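Local coordinates for protein ketosynthase (Streptomyces sp. MSC090213JE08, PDB 6KXE) that probably catalyses the decarboxylative condensation of an acyl chain with malonyl-ACP to give a 3-oxoacyl-ACP, acting as a homodimeric beta-ketoacyl-ACP synthase, at residues Thr13-Ile18 with Val90-Leu95; Gly31-Arg36 with Ile353-Ile358; Phe45-Phe50 with Lys203-Phe208; Ala169-Asn174 with Asn390-Phe395; Ile295-Ala300 with Ala383-Val388. All coordinates share one frame; numbering follows the deposited sequence.

How the interactions relate
Interaction 4 holds the active site: it lies near the middle of the chain, and its Cys170 carries the propanoyl group. Interaction 5 uses the same strand, 387-394, farther upstream, and joins interaction 4 directly where Asn391 N lies 2.7 Å from Ser299 O. Interaction 2 packs in turn against interaction 5, with Ile353 CG1 3.5 Å from Val388 CG2. Interaction 1 touches none of the others, though its nearest atoms come within about 5 Å of interaction 2 and about 11 Å of interaction 4. Interaction 3 lies toward the neighbouring subunit; its centre is about 22 Å from that of interaction 4, yet its helix brings Phe208 onto the bound acyl group.

Interaction 1 of 5, residues Thr13-Ile18 with Val90-Leu95; sequences TGFGVI and VDDAGL
The one hydrogen bond between these segments runs from Phe15 N to Asp92 OD2, 2.8 Å long and fairly straight at 160° about the hydrogen. The strand amide meets the anti side of the carboxylate, a little out of its plane. Asp92 can deliver this oxygen because its CG stands anti to the backbone N (chi1 -174°), which carries the carboxylate across to the strand. The same OD2 accepts a second bond, from His254 NE2, whose ring stacks on Phe15, while OD1 forms a salt bridge with Arg252. An asparagine here would probably leave Arg252 without its counter-charge and put at risk one of the two bonds to Phe15 N and His254.

The contact sets the end of helix 77-92 against strand 10-19 in the mixed sheet of this thiolase-like fold. The helix finishes in a Schellman motif: Leu95 N reaches Val90 O at 2.9 Å and Gly94 N reaches Asp91 O at 3.0 Å, with Gly94 supplying the positive phi that suits glycine.

Close backbone packing makes up the rest. Ala93 CA donates a CA-H...O contact to Thr13 O at 3.1 Å, and the Gly14 and Ala93 CA atoms are 4.0 Å apart. Gly14 has to be small, because a CB there would lie 2.8 Å from Ala93 CB, a clash. The small Ala93 methyl also lies 3.7 Å from Thr13 OG1, a hydroxyl whose hydrogen bond goes to Glu241.

Interaction 2 of 5, residues Gly31-Arg36 with Ile353-Ile358; sequences GLRAGR and IEHGFI
Arg33 and Phe357 mark the nearest approach of the two backbones, their CA atoms 7.5 Å apart, so side chains must bridge the gap. Both segments run off the end of a helix through a glycine with positive phi. Gly35 closes helix 25-34 in a Schellman motif, with Arg36 N bonded to Gly31 O at 3.0 Å; Gly356 turns the chain out of helix 341-355 into strand 357-358.

Arg33 spans the gap along the face of Phe357. Its CG sits 3.7 Å from the ring centroid, almost on the ring normal, in a CH-pi contact. A bend at chi3 (130°) then brings the guanidinium over the CG and CD1 side of the same ring, with the two planes 29° apart and CZ 3.7 Å from CD1. Arginine suits this partly exposed place because its methylene chain can cover an aromatic face while its charged end travels on.

The fold element being covered is the start of a small two-stranded antiparallel sheet, 357-358 with 381-382, and that second strand supplies Glu382, the salt-bridge partner of Arg33 NH2.

The same NH2 donates to His355 O at 3.2 Å, a bent bond that arrives from above the carbonyl plane. Beside it, Arg33 NH1 lies 3.5 Å from His355 CB. Leu32 meets Phe357 differently: its CB comes in at the ring edge, 4.0 Å from CE2.

Interaction 3 of 5, residues Phe45-Phe50 with Lys203-Phe208; sequences FDTEGF and KAFALF
Phe50 and Ala206 bring the loop 45-50 and helix 202-210 nearest, with CA atoms 7.7 Å apart. Phe45, Phe50 and Phe205 build an aromatic cluster across this gap, and the loop closes with a type II beta turn from Thr47 to Phe50, which ends on the second of its rings. Gly49 suits the third position of that turn, since a CB there would jam against the preceding carbonyl oxygen. Overlapping its start, Asp46 OD1 accepts from Glu48 N at 3.2 Å, an Asx turn.

Phe205 is the ring that joins the two sides. With its CG anti to the backbone N (chi1 -166°), it leaves the helix toward the loop and turns its edge to the face of Phe50: the centroids are 4.7 Å apart, the planes at 57°, and CD2 lies over the middle of the Phe50 ring. Phe45 contributes an edge, its CZ resting 3.6 Å from Phe205 CD2.

The cluster sits by the dimer interface, where Pro141 of the neighbouring subunit packs on Phe50 and Arg140 of that subunit donates to Gly49 O. The small side chain of Ala206 lets Phe50 lie close to the helix, the ring edge placing CE1 3.8 Å from Ala206 CB.

Interaction 4 of 5, residues Ala169-Asn174 with Asn390-Phe395; sequences ACAAGN and NNSSAF. With PPI (propanoic acid), chain C.
The acylated cysteine of the active site stands in this contact, on the turn that leads into helix 172-185, and strand 387-394 runs past it. Cys170 SG is bonded to PPI C1 at 1.7 Å, the propanoyl group being held as a thioester. Its carbonyl oxygen O1 accepts from Phe395 N at 3.0 Å in a nearly straight bond (167°), and the chain end C3 lies over one face of the Phe395 ring, toward its rim.

Small residues let turn and strand come close. Ala394 CB packs 3.5 Å from Cys170 N and 3.9 Å from Ala171 CB. Ser392 OG, set between its backbone N and carbonyl carbon (chi1 78°), comes 3.2 Å from Ala171 CB and hydrogen-bonds Ala400 O, which satisfies this buried hydroxyl.

One helical turn on, Asn174 grips Asn390 twice. Its OD1 accepts from Asn390 ND2 at 2.9 Å, and its ND2 donates to Asn390 O, also at 2.9 Å, from above that carbonyl's plane. The two amides stand nearly perpendicular (82°); asparagine suits the place because one short side chain offers both acceptor and donor. Asn174 ND2 also bonds Ala400 O. A leucine in its place would probably cost Asn390 both of these bonds and take one of its two side-chain partners from Ala400 O.

His301 and His336 touch Cys170, consistent with the Cys-His-His triad of condensing enzymes. The backbone amide facing the thioester oxygen is likewise consistent with an oxyanion hole, as in beta-ketoacyl-ACP synthases with their nucleophile at a helix start.

Interaction 5 of 5, residues Ile295-Ala300 with Ala383-Val388; sequences IDFISA and ADVRIV
Asp296 carries the polar core of this contact. Its OD2 receives two backbone amides, Arg386 N at 2.8 Å and Ile387 N at 3.0 Å; the first comes from above the carboxylate plane, the second on the anti side. In return Asp296 N donates to Ile387 O at 2.8 Å, close to the line of the C=O bond (160°). Aspartate suits the place because a short carboxylate can take two successive N-H groups while its own backbone completes the link.

Apolar groups flank this core. Val388 CG1 lies over the middle of the Phe297 ring, 3.8 Å from its centroid, in a CH-pi contact, and Val385 CG1 meets the ring edge 3.8 Å from CE1. Phe297 reaches both with its CG between the backbone N and the carbonyl carbon (chi1 74°). Elsewhere Ile295 CD1 touches Ile387 CG2 at 3.6 Å. Phe297 N is buried here without a partner.

Farther out, a water donates to Asp296 OD1 at 2.9 Å and to Asp384 O, tying the carboxylate to the inverse gamma turn centred on Asp384. Just past that turn Arg386 folds back, its NE forming a salt bridge with Asp384 OD2. Helix 341-355 covers Phe297 and Val388 through Ala352, Cys349 and Ile353.

The contact opens the parallel pairing of strands 297-299 and 387-394, part of the central beta structure of the thiolase-like fold.

Interaction 1 of 5, residues Thr13-Ile18 with Val90-Leu95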
# COMPACT_ATOMS: atom_id res chain seq x y z
N THR A 13 -13.09 -16.30 -8.62
CA THR A 13 -13.10 -17.27 -9.74
C THR A 13 -11.74 -17.96 -9.84
O THR A 13 -11.62 -18.88 -10.62
CB THR A 13 -13.49 -16.60 -11.06
OG1 THR A 13 -12.57 -15.52 -11.28
CG2 THR A 13 -14.92 -16.11 -11.04
N GLY A 14 -10.73 -17.47 -9.14
CA GLY A 14 -9.35 -17.94 -9.33
C GLY A 14 -8.55 -17.71 -8.07
O GLY A 14 -8.68 -16.62 -7.50
N PHE A 15 -7.73 -18.69 -7.67
CA PHE A 15 -6.73 -18.55 -6.59
C PHE A 15 -5.35 -18.94 -7.10
O PHE A 15 -5.19 -20.00 -7.75
CB PHE A 15 -7.05 -19.48 -5.41
CG PHE A 15 -8.39 -19.27 -4.75
CD1 PHE A 15 -8.91 -18.00 -4.55
CD2 PHE A 15 -9.11 -20.35 -4.28
CE1 PHE A 15 -10.13 -17.82 -3.92
CE2 PHE A 15 -10.32 -20.17 -3.62
CZ PHE A 15 -10.82 -18.90 -3.44
N GLY A 16 -4.37 -18.11 -6.78
CA GLY A 16 -2.95 -18.38 -7.03
C GLY A 16 -2.18 -18.36 -5.73
O GLY A 16 -2.28 -17.36 -4.96
N VAL A 17 -1.44 -19.42 -5.45
CA VAL A 17 -0.81 -19.62 -4.11
C VAL A 17 0.63 -20.05 -4.28
O VAL A 17 0.85 -21.07 -4.92
CB VAL A 17 -1.51 -20.68 -3.27
CG1 VAL A 17 -0.79 -20.83 -1.94
CG2 VAL A 17 -2.98 -20.42 -3.11
N ILE A 18 1.53 -19.27 -3.71
CA ILE A 18 2.96 -19.61 -3.48
C ILE A 18 3.11 -19.49 -1.97
O ILE A 18 3.06 -18.35 -1.46
CB ILE A 18 3.96 -18.69 -4.22
CG1 ILE A 18 3.74 -18.54 -5.73
CG2 ILE A 18 5.37 -19.14 -3.89
CD1 ILE A 18 3.93 -19.79 -6.52
N VAL A 90 -5.05 -16.54 -12.64
CA VAL A 90 -5.76 -16.37 -13.94
C VAL A 90 -5.95 -17.74 -14.60
O VAL A 90 -7.05 -17.99 -15.08
CB VAL A 90 -5.10 -15.32 -14.85
CG1 VAL A 90 -5.13 -13.97 -14.18
CG2 VAL A 90 -3.70 -15.69 -15.26
N ASP A 91 -4.97 -18.64 -14.50
CA ASP A 91 -5.13 -20.02 -15.01
C ASP A 91 -6.24 -20.73 -14.23
O ASP A 91 -7.10 -21.40 -14.88
CB ASP A 91 -3.82 -20.80 -14.95
CG ASP A 91 -2.79 -20.31 -15.96
OD1 ASP A 91 -3.18 -19.55 -16.88
OD2 ASP A 91 -1.60 -20.69 -15.84
N ASP A 92 -6.25 -20.59 -12.89
CA ASP A 92 -7.29 -21.22 -12.03
C ASP A 92 -8.67 -20.63 -12.39
O ASP A 92 -9.68 -21.33 -12.23
CB ASP A 92 -6.95 -21.06 -10.55
CG ASP A 92 -7.88 -21.80 -9.64
OD1 ASP A 92 -8.00 -23.04 -9.82
OD2 ASP A 92 -8.51 -21.14 -8.78
N ALA A 93 -8.71 -19.39 -12.88
CA ALA A 93 -9.98 -18.70 -13.25
C ALA A 93 -10.38 -19.08 -14.68
O ALA A 93 -11.50 -18.71 -15.09
CB ALA A 93 -9.83 -17.22 -13.12
N GLY A 94 -9.51 -19.75 -15.42
CA GLY A 94 -9.81 -20.11 -16.82
C GLY A 94 -9.76 -18.88 -17.71
O GLY A 94 -10.51 -18.81 -18.69
N LEU A 95 -8.94 -17.90 -17.34
CA LEU A 95 -8.74 -16.67 -18.12
C LEU A 95 -7.40 -16.76 -18.82
O LEU A 95 -6.37 -16.94 -18.15
CB LEU A 95 -8.75 -15.43 -17.22
CG LEU A 95 -10.05 -15.13 -16.49
CD1 LEU A 95 -9.83 -14.09 -15.43
CD2 LEU A 95 -11.11 -14.65 -17.46

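Interaction 2 of 5, residues Gly31-Arg36 with Ile353-Ile358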
# COMPACT_ATOMS: atom_id res chain seq x y z
N GLY A 31 -2.28 -28.96 2.21
CA GLY A 31 -1.50 -28.46 3.35
C GLY A 31 -2.42 -27.99 4.46
O GLY A 31 -2.17 -28.32 5.62
N LEU A 32 -3.45 -27.23 4.12
CA LEU A 32 -4.41 -26.68 5.11
C LEU A 32 -5.13 -27.84 5.78
O LEU A 32 -5.24 -27.84 7.00
CB LEU A 32 -5.40 -25.79 4.37
CG LEU A 32 -4.85 -24.45 3.89
CD1 LEU A 32 -5.89 -23.75 3.02
CD2 LEU A 32 -4.40 -23.56 5.05
N ARG A 33 -5.63 -28.79 5.01
CA ARG A 33 -6.41 -29.93 5.55
C ARG A 33 -5.51 -30.82 6.41
O ARG A 33 -6.01 -31.41 7.39
CB ARG A 33 -6.99 -30.77 4.42
CG ARG A 33 -8.27 -30.21 3.84
CD ARG A 33 -8.89 -31.18 2.85
NE ARG A 33 -10.27 -31.29 3.25
CZ ARG A 33 -11.30 -31.12 2.47
NH1 ARG A 33 -11.13 -30.86 1.18
NH2 ARG A 33 -12.51 -31.24 2.99
N ALA A 34 -4.22 -30.91 6.09
CA ALA A 34 -3.28 -31.82 6.76
C ALA A 34 -2.62 -31.15 7.96
O ALA A 34 -1.98 -31.86 8.74
CB ALA A 34 -2.24 -32.31 5.79
N GLY A 35 -2.80 -29.83 8.15
CA GLY A 35 -2.09 -29.12 9.23
C GLY A 35 -0.60 -29.14 8.99
O GLY A 35 0.13 -29.25 9.97
N ARG A 36 -0.16 -29.08 7.71
CA ARG A 36 1.27 -28.99 7.32
C ARG A 36 1.91 -27.76 7.99
O ARG A 36 1.25 -26.71 8.06
CB ARG A 36 1.35 -28.92 5.79
CG ARG A 36 2.66 -29.32 5.13
CD ARG A 36 2.51 -29.24 3.61
NE ARG A 36 2.13 -30.48 2.95
CZ ARG A 36 1.44 -30.61 1.80
NH1 ARG A 36 0.98 -29.56 1.12
NH2 ARG A 36 1.20 -31.82 1.34
N ILE A 353 -14.82 -22.76 2.62
CA ILE A 353 -16.23 -22.63 2.15
C ILE A 353 -16.51 -23.64 1.03
O ILE A 353 -17.52 -24.37 1.07
CB ILE A 353 -16.50 -21.19 1.68
CG1 ILE A 353 -16.50 -20.23 2.87
CG2 ILE A 353 -17.78 -21.12 0.87
CD1 ILE A 353 -16.41 -18.75 2.49
N GLU A 354 -15.64 -23.68 0.04
CA GLU A 354 -15.90 -24.53 -1.13
C GLU A 354 -15.84 -26.01 -0.72
O GLU A 354 -16.69 -26.75 -1.17
CB GLU A 354 -14.91 -24.20 -2.24
CG GLU A 354 -15.14 -25.02 -3.49
CD GLU A 354 -14.26 -24.55 -4.63
OE1 GLU A 354 -13.26 -23.85 -4.35
OE2 GLU A 354 -14.57 -24.88 -5.77
N HIS A 355 -14.89 -26.42 0.11
CA HIS A 355 -14.59 -27.86 0.35
C HIS A 355 -15.15 -28.34 1.69
O HIS A 355 -14.98 -29.56 1.97
CB HIS A 355 -13.09 -28.09 0.18
CG HIS A 355 -12.64 -27.85 -1.22
ND1 HIS A 355 -13.02 -28.65 -2.26
CD2 HIS A 355 -11.90 -26.85 -1.76
CE1 HIS A 355 -12.54 -28.18 -3.39
NE2 HIS A 355 -11.84 -27.07 -3.11
N GLY A 356 -15.78 -27.46 2.49
CA GLY A 356 -16.47 -27.82 3.74
C GLY A 356 -15.52 -28.37 4.79
O GLY A 356 -15.76 -29.46 5.33
N PHE A 357 -14.53 -27.59 5.18
CA PHE A 357 -13.56 -27.95 6.23
C PHE A 357 -13.08 -26.67 6.94
O PHE A 357 -13.17 -25.56 6.36
CB PHE A 357 -12.42 -28.81 5.67
CG PHE A 357 -11.36 -28.00 4.97
CD1 PHE A 357 -11.51 -27.61 3.65
CD2 PHE A 357 -10.24 -27.56 5.67
CE1 PHE A 357 -10.54 -26.85 3.02
CE2 PHE A 357 -9.26 -26.79 5.04
CZ PHE A 357 -9.42 -26.44 3.71
N ILE A 358 -12.63 -26.83 8.17
CA ILE A 358 -11.98 -25.71 8.93
C ILE A 358 -10.53 -26.12 9.11
O ILE A 358 -10.25 -27.20 9.61
CB ILE A 358 -12.73 -25.39 10.22
CG1 ILE A 358 -14.22 -25.22 9.92
CG2 ILE A 358 -12.11 -24.17 10.91
CD1 ILE A 358 -15.08 -24.96 11.14

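Interaction 3 of 5, residues Phe45-Phe50 with Lys203-Phe208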
# COMPACT_ATOMS: atom_id res chain seq x y z
N PHE A 45 19.34 -15.73 3.70
CA PHE A 45 20.40 -14.82 4.21
C PHE A 45 21.13 -15.51 5.35
O PHE A 45 20.64 -16.52 5.87
CB PHE A 45 19.83 -13.45 4.64
CG PHE A 45 18.80 -13.53 5.75
CD1 PHE A 45 19.20 -13.50 7.09
CD2 PHE A 45 17.46 -13.70 5.47
CE1 PHE A 45 18.26 -13.66 8.10
CE2 PHE A 45 16.54 -13.82 6.49
CZ PHE A 45 16.94 -13.81 7.80
N ASP A 46 22.23 -14.91 5.75
CA ASP A 46 23.16 -15.42 6.79
C ASP A 46 22.52 -15.22 8.17
O ASP A 46 22.29 -14.06 8.55
CB ASP A 46 24.49 -14.67 6.67
CG ASP A 46 25.53 -15.07 7.69
OD1 ASP A 46 25.37 -16.16 8.32
OD2 ASP A 46 26.47 -14.28 7.89
N THR A 47 22.31 -16.30 8.92
CA THR A 47 21.63 -16.22 10.25
C THR A 47 22.65 -16.15 11.40
O THR A 47 22.20 -16.02 12.54
CB THR A 47 20.64 -17.37 10.45
OG1 THR A 47 21.32 -18.60 10.22
CG2 THR A 47 19.46 -17.24 9.52
N GLU A 48 23.96 -16.24 11.15
CA GLU A 48 24.97 -16.21 12.26
C GLU A 48 24.74 -14.97 13.14
O GLU A 48 24.66 -13.85 12.56
CB GLU A 48 26.40 -16.14 11.71
CG GLU A 48 27.44 -15.91 12.80
CD GLU A 48 28.86 -15.69 12.30
OE1 GLU A 48 29.02 -15.32 11.11
OE2 GLU A 48 29.80 -15.90 13.10
N GLY A 49 24.61 -15.15 14.46
CA GLY A 49 24.46 -14.06 15.44
C GLY A 49 23.01 -13.85 15.88
O GLY A 49 22.83 -13.18 16.90
N PHE A 50 22.01 -14.42 15.19
CA PHE A 50 20.58 -14.24 15.58
C PHE A 50 20.21 -15.19 16.73
O PHE A 50 19.14 -15.00 17.32
CB PHE A 50 19.66 -14.44 14.38
CG PHE A 50 19.59 -13.26 13.44
CD1 PHE A 50 18.81 -12.15 13.76
CD2 PHE A 50 20.30 -13.26 12.25
CE1 PHE A 50 18.78 -11.06 12.92
CE2 PHE A 50 20.22 -12.19 11.37
CZ PHE A 50 19.46 -11.09 11.72
N LYS A 203 15.77 -7.79 7.36
CA LYS A 203 15.04 -6.67 8.00
C LYS A 203 13.91 -7.22 8.90
O LYS A 203 13.88 -6.86 10.08
CB LYS A 203 14.48 -5.70 6.96
CG LYS A 203 13.50 -4.66 7.51
CD LYS A 203 12.47 -4.27 6.45
CE LYS A 203 11.41 -3.29 6.93
NZ LYS A 203 10.52 -2.89 5.82
N ALA A 204 13.02 -8.05 8.38
CA ALA A 204 11.86 -8.58 9.13
C ALA A 204 12.33 -9.51 10.26
O ALA A 204 11.82 -9.46 11.36
CB ALA A 204 10.94 -9.32 8.17
N PHE A 205 13.31 -10.35 9.98
CA PHE A 205 13.83 -11.31 10.99
C PHE A 205 14.44 -10.53 12.15
O PHE A 205 14.12 -10.83 13.30
CB PHE A 205 14.87 -12.20 10.35
CG PHE A 205 15.24 -13.41 11.15
CD1 PHE A 205 14.26 -14.29 11.56
CD2 PHE A 205 16.56 -13.70 11.41
CE1 PHE A 205 14.59 -15.45 12.24
CE2 PHE A 205 16.89 -14.86 12.10
CZ PHE A 205 15.91 -15.73 12.51
N ALA A 206 15.27 -9.53 11.86
CA ALA A 206 15.96 -8.72 12.88
C ALA A 206 14.90 -7.95 13.66
O ALA A 206 15.04 -7.85 14.89
CB ALA A 206 16.99 -7.77 12.28
N LEU A 207 13.91 -7.39 12.96
CA LEU A 207 12.86 -6.55 13.60
C LEU A 207 12.13 -7.38 14.66
O LEU A 207 12.04 -6.93 15.82
CB LEU A 207 11.88 -6.05 12.54
CG LEU A 207 10.82 -5.05 13.04
CD1 LEU A 207 10.17 -4.30 11.88
CD2 LEU A 207 9.73 -5.75 13.84
N PHE A 208 11.61 -8.53 14.27
CA PHE A 208 10.82 -9.39 15.18
C PHE A 208 11.69 -9.92 16.31
O PHE A 208 11.25 -9.95 17.46
CB PHE A 208 10.06 -10.43 14.37
CG PHE A 208 8.88 -9.76 13.74
CD1 PHE A 208 7.90 -9.18 14.55
CD2 PHE A 208 8.83 -9.53 12.38
CE1 PHE A 208 6.85 -8.45 13.99
CE2 PHE A 208 7.74 -8.87 11.82
CZ PHE A 208 6.77 -8.31 12.63

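Interaction 4 of 5, residues Ala169-Asn174 with Asn390-Phe395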
# COMPACT_ATOMS: atom_id res chain seq x y z
N ALA A 169 1.15 -2.97 5.63
CA ALA A 169 1.93 -3.92 6.45
C ALA A 169 1.13 -5.22 6.62
O ALA A 169 0.68 -5.80 5.58
CB ALA A 169 2.24 -3.19 7.74
N CYS A 170 0.89 -5.68 7.85
CA CYS A 170 0.39 -7.04 8.12
C CYS A 170 -1.10 -7.17 7.82
O CYS A 170 -1.61 -8.29 8.00
CB CYS A 170 0.71 -7.45 9.55
SG CYS A 170 2.50 -7.55 9.78
N ALA A 171 -1.75 -6.10 7.34
CA ALA A 171 -3.17 -6.14 6.90
C ALA A 171 -3.33 -5.97 5.38
O ALA A 171 -4.46 -5.93 4.88
CB ALA A 171 -3.91 -5.07 7.63
N ALA A 172 -2.23 -5.91 4.64
CA ALA A 172 -2.21 -5.40 3.26
C ALA A 172 -3.05 -6.30 2.33
O ALA A 172 -3.85 -5.75 1.56
CB ALA A 172 -0.79 -5.23 2.83
N GLY A 173 -2.99 -7.62 2.45
CA GLY A 173 -3.79 -8.51 1.58
C GLY A 173 -5.27 -8.23 1.66
O GLY A 173 -5.93 -8.21 0.63
N ASN A 174 -5.79 -8.02 2.87
CA ASN A 174 -7.23 -7.78 3.10
C ASN A 174 -7.61 -6.40 2.55
O ASN A 174 -8.68 -6.28 1.96
CB ASN A 174 -7.63 -7.92 4.55
CG ASN A 174 -8.18 -9.29 4.93
OD1 ASN A 174 -8.25 -10.21 4.11
ND2 ASN A 174 -8.60 -9.38 6.20
N ASN A 390 -12.26 -13.28 7.91
CA ASN A 390 -10.78 -13.32 7.84
C ASN A 390 -10.25 -12.00 8.41
O ASN A 390 -10.49 -10.93 7.81
CB ASN A 390 -10.33 -13.51 6.40
CG ASN A 390 -8.83 -13.61 6.25
OD1 ASN A 390 -8.25 -14.48 6.87
ND2 ASN A 390 -8.24 -12.77 5.39
N ASN A 391 -9.62 -12.07 9.55
CA ASN A 391 -9.17 -10.88 10.31
C ASN A 391 -7.76 -10.51 9.89
O ASN A 391 -6.94 -11.42 9.58
CB ASN A 391 -9.10 -11.11 11.82
CG ASN A 391 -10.45 -11.25 12.47
OD1 ASN A 391 -11.49 -11.07 11.83
ND2 ASN A 391 -10.43 -11.55 13.76
N SER A 392 -7.45 -9.23 9.99
CA SER A 392 -6.05 -8.79 9.86
C SER A 392 -5.86 -7.51 10.67
O SER A 392 -6.79 -6.69 10.75
CB SER A 392 -5.64 -8.64 8.40
OG SER A 392 -6.12 -7.44 7.80
N SER A 393 -4.65 -7.32 11.16
CA SER A 393 -4.26 -6.12 11.94
C SER A 393 -2.84 -5.78 11.57
O SER A 393 -2.09 -6.68 11.08
CB SER A 393 -4.32 -6.37 13.41
OG SER A 393 -5.63 -6.20 13.87
N ALA A 394 -2.43 -4.56 11.82
CA ALA A 394 -1.06 -4.19 11.45
C ALA A 394 -0.52 -3.11 12.36
O ALA A 394 -1.27 -2.47 13.11
CB ALA A 394 -1.05 -3.76 9.99
N PHE A 395 0.77 -2.87 12.21
CA PHE A 395 1.41 -1.67 12.77
C PHE A 395 0.64 -0.46 12.23
O PHE A 395 -0.07 -0.57 11.22
CB PHE A 395 2.87 -1.57 12.34
CG PHE A 395 3.83 -2.35 13.18
CD1 PHE A 395 3.40 -3.33 14.07
CD2 PHE A 395 5.19 -2.09 13.07
CE1 PHE A 395 4.34 -4.02 14.83
CE2 PHE A 395 6.12 -2.79 13.83
CZ PHE A 395 5.69 -3.76 14.70
C1 PPI C . 2.89 -5.98 10.40
C2 PPI C . 4.28 -5.89 10.97
C3 PPI C . 4.90 -4.65 10.44
O1 PPI C . 2.07 -5.10 10.67

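Interaction 5 of 5, residues Ile295-Ala300 with Ala383-Val388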
# COMPACT_ATOMS: atom_id res chain seq x y z
N ILE A 295 -21.82 -16.48 11.11
CA ILE A 295 -20.38 -16.72 10.84
C ILE A 295 -20.05 -18.13 11.32
O ILE A 295 -20.22 -18.42 12.51
CB ILE A 295 -19.51 -15.65 11.50
CG1 ILE A 295 -19.88 -14.27 10.96
CG2 ILE A 295 -18.03 -15.98 11.35
CD1 ILE A 295 -19.72 -14.10 9.49
N ASP A 296 -19.57 -18.96 10.40
CA ASP A 296 -19.23 -20.38 10.68
C ASP A 296 -17.86 -20.49 11.34
O ASP A 296 -17.70 -21.37 12.19
CB ASP A 296 -19.37 -21.17 9.38
CG ASP A 296 -20.83 -21.22 8.98
OD1 ASP A 296 -21.66 -21.54 9.87
OD2 ASP A 296 -21.13 -20.88 7.82
N PHE A 297 -16.88 -19.68 10.95
CA PHE A 297 -15.65 -19.56 11.74
C PHE A 297 -14.95 -18.27 11.38
O PHE A 297 -15.33 -17.65 10.38
CB PHE A 297 -14.70 -20.76 11.56
CG PHE A 297 -13.92 -20.89 10.29
CD1 PHE A 297 -14.45 -21.52 9.18
CD2 PHE A 297 -12.60 -20.44 10.21
CE1 PHE A 297 -13.70 -21.67 8.02
CE2 PHE A 297 -11.84 -20.64 9.07
CZ PHE A 297 -12.40 -21.22 7.96
N ILE A 298 -13.95 -17.95 12.18
CA ILE A 298 -13.08 -16.75 12.04
C ILE A 298 -11.68 -17.26 11.75
O ILE A 298 -11.19 -18.12 12.53
CB ILE A 298 -13.10 -15.87 13.30
CG1 ILE A 298 -14.47 -15.23 13.51
CG2 ILE A 298 -12.00 -14.79 13.23
CD1 ILE A 298 -14.65 -14.62 14.88
N SER A 299 -11.08 -16.73 10.69
CA SER A 299 -9.65 -16.89 10.39
C SER A 299 -8.99 -15.69 11.08
O SER A 299 -9.13 -14.56 10.59
CB SER A 299 -9.38 -17.02 8.91
OG SER A 299 -7.99 -16.90 8.58
N ALA A 300 -8.43 -15.93 12.25
CA ALA A 300 -7.84 -14.90 13.12
C ALA A 300 -6.53 -14.41 12.53
O ALA A 300 -5.80 -15.18 11.87
CB ALA A 300 -7.62 -15.43 14.51
N ALA A 383 -16.98 -29.46 8.20
CA ALA A 383 -18.06 -28.61 8.73
C ALA A 383 -18.84 -28.05 7.55
O ALA A 383 -18.28 -27.99 6.43
CB ALA A 383 -17.44 -27.53 9.58
N ASP A 384 -20.08 -27.66 7.80
CA ASP A 384 -20.92 -26.98 6.78
C ASP A 384 -20.49 -25.51 6.81
O ASP A 384 -21.07 -24.74 7.55
CB ASP A 384 -22.41 -27.19 7.08
CG ASP A 384 -23.36 -26.41 6.18
OD1 ASP A 384 -22.95 -26.08 5.06
OD2 ASP A 384 -24.50 -26.15 6.63
N VAL A 385 -19.47 -25.16 6.04
CA VAL A 385 -18.86 -23.80 6.08
C VAL A 385 -19.52 -22.96 4.99
O VAL A 385 -19.37 -23.29 3.80
CB VAL A 385 -17.33 -23.86 5.89
CG1 VAL A 385 -16.70 -22.48 5.91
CG2 VAL A 385 -16.68 -24.76 6.93
N ARG A 386 -20.22 -21.90 5.37
CA ARG A 386 -20.96 -21.08 4.38
C ARG A 386 -20.46 -19.64 4.40
O ARG A 386 -20.48 -19.05 3.33
CB ARG A 386 -22.46 -21.14 4.66
CG ARG A 386 -23.02 -22.55 4.49
CD ARG A 386 -24.49 -22.55 4.86
NE ARG A 386 -25.00 -23.90 4.69
CZ ARG A 386 -25.27 -24.46 3.51
NH1 ARG A 386 -25.11 -23.77 2.39
NH2 ARG A 386 -25.71 -25.71 3.47
N ILE A 387 -20.16 -19.09 5.58
CA ILE A 387 -19.75 -17.67 5.77
C ILE A 387 -18.59 -17.63 6.75
O ILE A 387 -18.67 -18.23 7.85
CB ILE A 387 -20.91 -16.76 6.20
CG1 ILE A 387 -22.15 -17.05 5.34
CG2 ILE A 387 -20.45 -15.30 6.13
CD1 ILE A 387 -23.29 -16.10 5.53
N VAL A 388 -17.53 -16.93 6.35
CA VAL A 388 -16.23 -16.96 7.06
C VAL A 388 -15.69 -15.54 7.15
O VAL A 388 -15.86 -14.78 6.18
CB VAL A 388 -15.24 -17.88 6.35
CG1 VAL A 388 -13.92 -17.91 7.09
CG2 VAL A 388 -15.78 -19.29 6.20
O HOH W 1 -23.49 -23.29 8.56